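Local coordinates for protein 3-isopropylmalate dehydratase small subunit (Campylobacter jejuni, PDB 3Q3W) that forms the small subunit of isopropylmalate isomerase, which interconverts 2-isopropylmalate and 3-isopropylmalate by way of 2-isopropylmaleate, at residues A[95-108]-A[120-134]. Residues are numbered along the deposited sequence; the frame is centred on the assembly and turned at random. Where two conformers were deposited one is given.
Sequences LVDYGIRAIIAPSF and GLLTIELAKDEVLEI
Five backbone hydrogen bonds zip strand 102-105 to strand 122-125, from Leu-122 N to Arg-101 O (3.0 Å) at one end to Leu-126 N to Ala-105 O (3.0 Å) at the other. In between, Ile-103 donates to Leu-122 O and accepts from Ile-124 N, the ladder of a parallel pair; the three central bonds run almost straight onto their carbonyls, whereas the two end donors tilt out of the carbonyl plane. Ile-124 O takes Ala-105 N and also a CA-H...O contact from Ile-104.

On one face, the ring of Phe-108 lies under Thr-123, whose CB sits 3.9 Å from the ring centroid in a CH-pi contact over its middle, while Glu-125 CG meets the ring edge at CD2 (3.6 Å). Glu-125 extends past the ring, and its OE2 forms a salt bridge with Lys-113 of helix 110-118. Leu-121, its CG swung away from the backbone N (chi1 178°), splits its methyls: CD2 meets Leu-95 CB (3.8 Å) and Ile-103 CD1, while CD1 touches Ile-100 CG2 and covers Ile-100 O (3.4 Å), a buried oxygen without a polar partner.

On the opposite face, Ile-104 CG1 runs alongside Ile-124, against its CB, and Ile-104 CG2 presses on Leu-126 CD1 (3.6 Å). Farther along, Val-131 CG2 of helix 128-140 comes in crosswise on the Pro-106 ring at CG (3.9 Å) and CD.

The two strands and helix 110-118 form a beta-alpha-beta unit at one margin of the mixed sheet, within the aconitase C-terminal domain family. Ala-102 and Ile-104 turn their backbone groups to strand 73-78 instead. One face is aliphatic, the other mixes Ile-103 with Thr-123, Glu-125 and the Phe-108 ring, which implies a contact held by ladder and apolar packing, its carboxylate turned to Lys-113.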
loop_
_atom_site.group_PDB
_atom_site.type_symbol
_atom_site.label_atom_id
_atom_site.label_comp_id
_atom_site.label_asym_id
_atom_site.label_seq_id
_atom_site.Cartn_x
_atom_site.Cartn_y
_atom_site.Cartn_z
ATOM N N LEU A 95 -0.326 -6.483 -3.561
ATOM C CA LEU A 95 -0.482 -5.647 -2.371
ATOM C C LEU A 95 -1.722 -6.036 -1.575
ATOM O O LEU A 95 -1.629 -6.239 -0.348
ATOM C CB LEU A 95 -0.523 -4.144 -2.779
ATOM C CG LEU A 95 0.819 -3.573 -3.216
ATOM C CD1 LEU A 95 0.723 -2.422 -4.235
ATOM C CD2 LEU A 95 1.644 -3.162 -1.972
ATOM N N VAL A 96 -2.894 -6.135 -2.233
ATOM C CA VAL A 96 -4.135 -6.510 -1.533
ATOM C C VAL A 96 -4.087 -7.935 -0.965
ATOM O O VAL A 96 -4.480 -8.167 0.155
ATOM C CB VAL A 96 -5.383 -6.322 -2.430
ATOM C CG1 VAL A 96 -6.628 -6.945 -1.806
ATOM C CG2 VAL A 96 -5.608 -4.781 -2.730
ATOM N N ASP A 97 -3.571 -8.878 -1.748
ATOM C CA ASP A 97 -3.465 -10.262 -1.311
ATOM C C ASP A 97 -2.528 -10.357 -0.082
ATOM O O ASP A 97 -2.741 -11.211 0.796
ATOM C CB ASP A 97 -2.907 -11.156 -2.419
ATOM C CG ASP A 97 -3.914 -11.371 -3.608
ATOM O OD1 ASP A 97 -5.068 -10.910 -3.533
ATOM O OD2 ASP A 97 -3.549 -12.029 -4.615
ATOM N N TYR A 98 -1.508 -9.502 -0.006
ATOM C CA TYR A 98 -0.611 -9.517 1.169
ATOM C C TYR A 98 -1.354 -9.043 2.385
ATOM O O TYR A 98 -1.047 -9.369 3.521
ATOM C CB TYR A 98 0.583 -8.591 0.935
ATOM C CG TYR A 98 1.578 -8.584 2.050
ATOM C CD1 TYR A 98 2.504 -9.619 2.192
ATOM C CD2 TYR A 98 1.606 -7.535 2.969
ATOM C CE1 TYR A 98 3.450 -9.595 3.218
ATOM C CE2 TYR A 98 2.545 -7.497 3.961
ATOM C CZ TYR A 98 3.457 -8.513 4.114
ATOM O OH TYR A 98 4.413 -8.470 5.152
ATOM N N GLY A 99 -2.348 -8.224 2.128
ATOM C CA GLY A 99 -3.101 -7.592 3.209
ATOM C C GLY A 99 -3.032 -6.078 3.271
ATOM O O GLY A 99 -3.585 -5.476 4.202
ATOM N N ILE A 100 -2.435 -5.436 2.277
ATOM C CA ILE A 100 -2.377 -3.978 2.289
ATOM C C ILE A 100 -3.700 -3.359 1.849
ATOM O O ILE A 100 -4.218 -3.643 0.763
ATOM C CB ILE A 100 -1.252 -3.433 1.385
ATOM C CG1 ILE A 100 0.089 -4.020 1.789
ATOM C CG2 ILE A 100 -1.241 -1.862 1.390
ATOM C CD1 ILE A 100 0.430 -3.861 3.264
ATOM N N ARG A 101 -4.268 -2.513 2.705
ATOM C CA ARG A 101 -5.558 -1.886 2.436
ATOM C C ARG A 101 -5.416 -0.424 1.950
ATOM O O ARG A 101 -6.307 0.120 1.276
ATOM C CB ARG A 101 -6.381 -1.953 3.708
ATOM C CG ARG A 101 -6.758 -3.361 4.116
ATOM C CD ARG A 101 -7.888 -3.910 3.268
ATOM N NE ARG A 101 -9.204 -3.531 3.792
ATOM C CZ ARG A 101 -10.187 -2.930 3.122
ATOM N NH1 ARG A 101 -11.305 -2.660 3.764
ATOM N NH2 ARG A 101 -10.086 -2.592 1.838
ATOM N N ALA A 102 -4.303 0.229 2.307
ATOM C CA ALA A 102 -4.066 1.643 1.957
ATOM C C ALA A 102 -2.581 1.932 1.840
ATOM O O ALA A 102 -1.758 1.320 2.552
ATOM C CB ALA A 102 -4.700 2.567 2.977
ATOM N N ILE A 103 -2.234 2.850 0.947
ATOM C CA ILE A 103 -0.883 3.366 0.838
ATOM C C ILE A 103 -0.918 4.891 0.971
ATOM O O ILE A 103 -1.736 5.539 0.337
ATOM C CB ILE A 103 -0.256 2.993 -0.488
ATOM C CG1 ILE A 103 -0.248 1.459 -0.658
ATOM C CG2 ILE A 103 1.139 3.582 -0.593
ATOM C CD1 ILE A 103 -0.127 1.058 -2.100
ATOM N N ILE A 104 -0.045 5.441 1.810
ATOM C CA ILE A 104 0.129 6.862 1.980
ATOM C C ILE A 104 1.435 7.223 1.284
ATOM O O ILE A 104 2.482 6.616 1.561
ATOM C CB ILE A 104 0.177 7.203 3.494
ATOM C CG1 ILE A 104 -1.161 6.838 4.142
ATOM C CG2 ILE A 104 0.496 8.695 3.735
ATOM C CD1 ILE A 104 -1.155 6.835 5.608
ATOM N N ALA A 105 1.399 8.165 0.351
ATOM C CA ALA A 105 2.606 8.629 -0.334
ATOM C C ALA A 105 2.342 10.057 -0.787
ATOM O O ALA A 105 1.204 10.487 -0.744
ATOM C CB ALA A 105 2.920 7.759 -1.548
ATOM N N PRO A 106 3.375 10.785 -1.236
ATOM C CA PRO A 106 3.146 12.134 -1.753
ATOM C C PRO A 106 2.484 12.141 -3.149
ATOM O O PRO A 106 1.781 13.082 -3.494
ATOM C CB PRO A 106 4.564 12.729 -1.839
ATOM C CG PRO A 106 5.489 11.721 -1.213
ATOM C CD PRO A 106 4.795 10.414 -1.310
ATOM N N SER A 107 2.724 11.081 -3.928
ATOM C CA SER A 107 2.152 10.916 -5.239
ATOM C C SER A 107 2.176 9.424 -5.657
ATOM O O SER A 107 2.860 8.608 -5.057
ATOM C CB SER A 107 2.899 11.752 -6.244
ATOM O OG SER A 107 4.258 11.396 -6.262
ATOM N N PHE A 108 1.385 9.111 -6.688
ATOM C CA PHE A 108 1.258 7.763 -7.233
ATOM C C PHE A 108 1.284 7.885 -8.732
ATOM O O PHE A 108 0.719 8.830 -9.294
ATOM C CB PHE A 108 -0.080 7.138 -6.848
ATOM C CG PHE A 108 -0.219 6.860 -5.412
ATOM C CD1 PHE A 108 0.166 5.620 -4.900
ATOM C CD2 PHE A 108 -0.735 7.816 -4.547
ATOM C CE1 PHE A 108 0.050 5.352 -3.578
ATOM C CE2 PHE A 108 -0.835 7.550 -3.217
ATOM C CZ PHE A 108 -0.452 6.317 -2.724
ATOM N N GLY A 120 -9.829 -1.750 -4.777
ATOM C CA GLY A 120 -10.206 -1.489 -3.371
ATOM C C GLY A 120 -9.024 -1.154 -2.503
ATOM O O GLY A 120 -9.139 -1.163 -1.291
ATOM N N LEU A 121 -7.899 -0.837 -3.135
ATOM C CA LEU A 121 -6.670 -0.425 -2.473
ATOM C C LEU A 121 -6.657 1.123 -2.388
ATOM O O LEU A 121 -6.444 1.782 -3.390
ATOM C CB LEU A 121 -5.461 -0.932 -3.273
ATOM C CG LEU A 121 -4.029 -0.605 -2.814
ATOM C CD1 LEU A 121 -3.838 -0.923 -1.323
ATOM C CD2 LEU A 121 -2.951 -1.304 -3.652
ATOM N N LEU A 122 -6.905 1.689 -1.208
ATOM C CA LEU A 122 -6.993 3.136 -1.068
ATOM C C LEU A 122 -5.666 3.872 -1.131
ATOM O O LEU A 122 -4.755 3.675 -0.299
ATOM C CB LEU A 122 -7.697 3.514 0.215
ATOM C CG LEU A 122 -7.916 5.000 0.491
ATOM C CD1 LEU A 122 -8.606 5.743 -0.691
ATOM C CD2 LEU A 122 -8.771 5.144 1.765
ATOM N N THR A 123 -5.583 4.778 -2.085
ATOM C CA THR A 123 -4.371 5.523 -2.336
ATOM C C THR A 123 -4.527 6.968 -1.815
ATOM O O THR A 123 -5.322 7.760 -2.342
ATOM C CB THR A 123 -4.122 5.529 -3.820
ATOM O OG1 THR A 123 -5.237 6.146 -4.438
ATOM C CG2 THR A 123 -4.022 4.118 -4.330
ATOM N N ILE A 124 -3.773 7.260 -0.759
ATOM C CA ILE A 124 -3.854 8.509 -0.019
ATOM C C ILE A 124 -2.664 9.357 -0.356
ATOM O O ILE A 124 -1.514 9.009 -0.024
ATOM C CB ILE A 124 -3.853 8.237 1.479
ATOM C CG1 ILE A 124 -5.135 7.501 1.848
ATOM C CG2 ILE A 124 -3.686 9.540 2.277
ATOM C CD1 ILE A 124 -5.114 6.737 3.154
ATOM N N GLU A 125 -2.936 10.480 -1.015
ATOM C CA GLU A 125 -1.881 11.414 -1.369
ATOM C C GLU A 125 -1.800 12.440 -0.253
ATOM O O GLU A 125 -2.814 13.087 0.061
ATOM C CB GLU A 125 -2.154 12.078 -2.724
ATOM C CG GLU A 125 -1.872 11.156 -3.906
ATOM C CD GLU A 125 -2.272 11.721 -5.270
ATOM O OE1 GLU A 125 -2.904 12.829 -5.324
ATOM O OE2 GLU A 125 -1.911 11.065 -6.293
ATOM N N LEU A 126 -0.621 12.549 0.367
ATOM C CA LEU A 126 -0.338 13.587 1.358
ATOM C C LEU A 126 0.778 14.508 0.874
ATOM O O LEU A 126 1.574 14.128 0.026
ATOM C CB LEU A 126 0.042 12.961 2.701
ATOM C CG LEU A 126 -1.104 12.200 3.382
ATOM C CD1 LEU A 126 -0.756 11.845 4.833
ATOM C CD2 LEU A 126 -2.409 13.036 3.304
ATOM N N ALA A 127 0.836 15.734 1.378
ATOM C CA ALA A 127 1.987 16.577 1.069
ATOM C C ALA A 127 3.260 15.884 1.584
ATOM O O ALA A 127 3.232 15.200 2.607
ATOM C CB ALA A 127 1.831 17.979 1.666
ATOM N N LYS A 128 4.359 16.052 0.852
ATOM C CA LYS A 128 5.608 15.365 1.164
ATOM C C LYS A 128 6.048 15.628 2.601
ATOM O O LYS A 128 6.518 14.717 3.280
ATOM C CB LYS A 128 6.690 15.730 0.135
ATOM C CG LYS A 128 8.115 15.799 0.669
ATOM C CD LYS A 128 9.080 14.905 -0.079
ATOM C CE LYS A 128 9.037 13.496 0.468
ATOM N NZ LYS A 128 10.018 12.615 -0.233
ATOM N N ASP A 129 5.869 16.862 3.068
ATOM C CA ASP A 129 6.161 17.188 4.470
ATOM C C ASP A 129 5.370 16.303 5.416
ATOM O O ASP A 129 5.894 15.865 6.437
ATOM C CB ASP A 129 5.912 18.678 4.794
ATOM C CG ASP A 129 4.430 19.037 4.946
ATOM O OD1 ASP A 129 4.038 19.480 6.052
ATOM O OD2 ASP A 129 3.662 18.917 3.952
ATOM N N GLU A 130 4.120 16.020 5.080
ATOM C CA GLU A 130 3.277 15.224 5.953
ATOM C C GLU A 130 3.759 13.758 5.902
ATOM O O GLU A 130 3.836 13.112 6.938
ATOM C CB GLU A 130 1.803 15.332 5.556
ATOM C CG GLU A 130 1.087 16.738 5.804
ATOM C CD GLU A 130 -0.350 16.799 5.193
ATOM O OE1 GLU A 130 -0.620 16.026 4.244
ATOM O OE2 GLU A 130 -1.201 17.608 5.656
ATOM N N VAL A 131 4.119 13.265 4.717
ATOM C CA VAL A 131 4.676 11.905 4.569
ATOM C C VAL A 131 5.970 11.748 5.401
ATOM O O VAL A 131 6.167 10.744 6.063
ATOM C CB VAL A 131 4.972 11.543 3.083
ATOM C CG1 VAL A 131 5.604 10.159 2.983
ATOM C CG2 VAL A 131 3.702 11.617 2.211
ATOM N N LEU A 132 6.810 12.782 5.392
ATOM C CA LEU A 132 8.140 12.728 5.991
ATOM C C LEU A 132 8.020 12.643 7.497
ATOM O O LEU A 132 8.744 11.893 8.179
ATOM C CB LEU A 132 8.916 13.983 5.582
ATOM C CG LEU A 132 10.252 13.737 4.881
ATOM C CD1 LEU A 132 10.269 12.398 4.171
ATOM C CD2 LEU A 132 10.555 14.908 3.924
ATOM N N GLU A 133 7.071 13.427 7.995
ATOM C CA GLU A 133 6.691 13.458 9.396
ATOM C C GLU A 133 6.129 12.125 9.856
ATOM O O GLU A 133 6.478 11.657 10.919
ATOM C CB GLU A 133 5.664 14.579 9.592
ATOM C CG GLU A 133 4.928 14.655 10.915
ATOM C CD GLU A 133 4.097 15.945 11.047
ATOM O OE1 GLU A 133 3.785 16.579 10.029
ATOM O OE2 GLU A 133 3.744 16.340 12.174
ATOM N N ILE A 134 5.198 11.569 9.093
ATOM C CA ILE A 134 4.630 10.211 9.378
ATOM C C ILE A 134 5.697 9.144 9.547
ATOM O O ILE A 134 5.712 8.483 10.547
ATOM C CB ILE A 134 3.621 9.792 8.299
ATOM C CG1 ILE A 134 2.308 10.530 8.539
ATOM C CG2 ILE A 134 3.348 8.325 8.315
ATOM C CD1 ILE A 134 1.450 10.597 7.329
#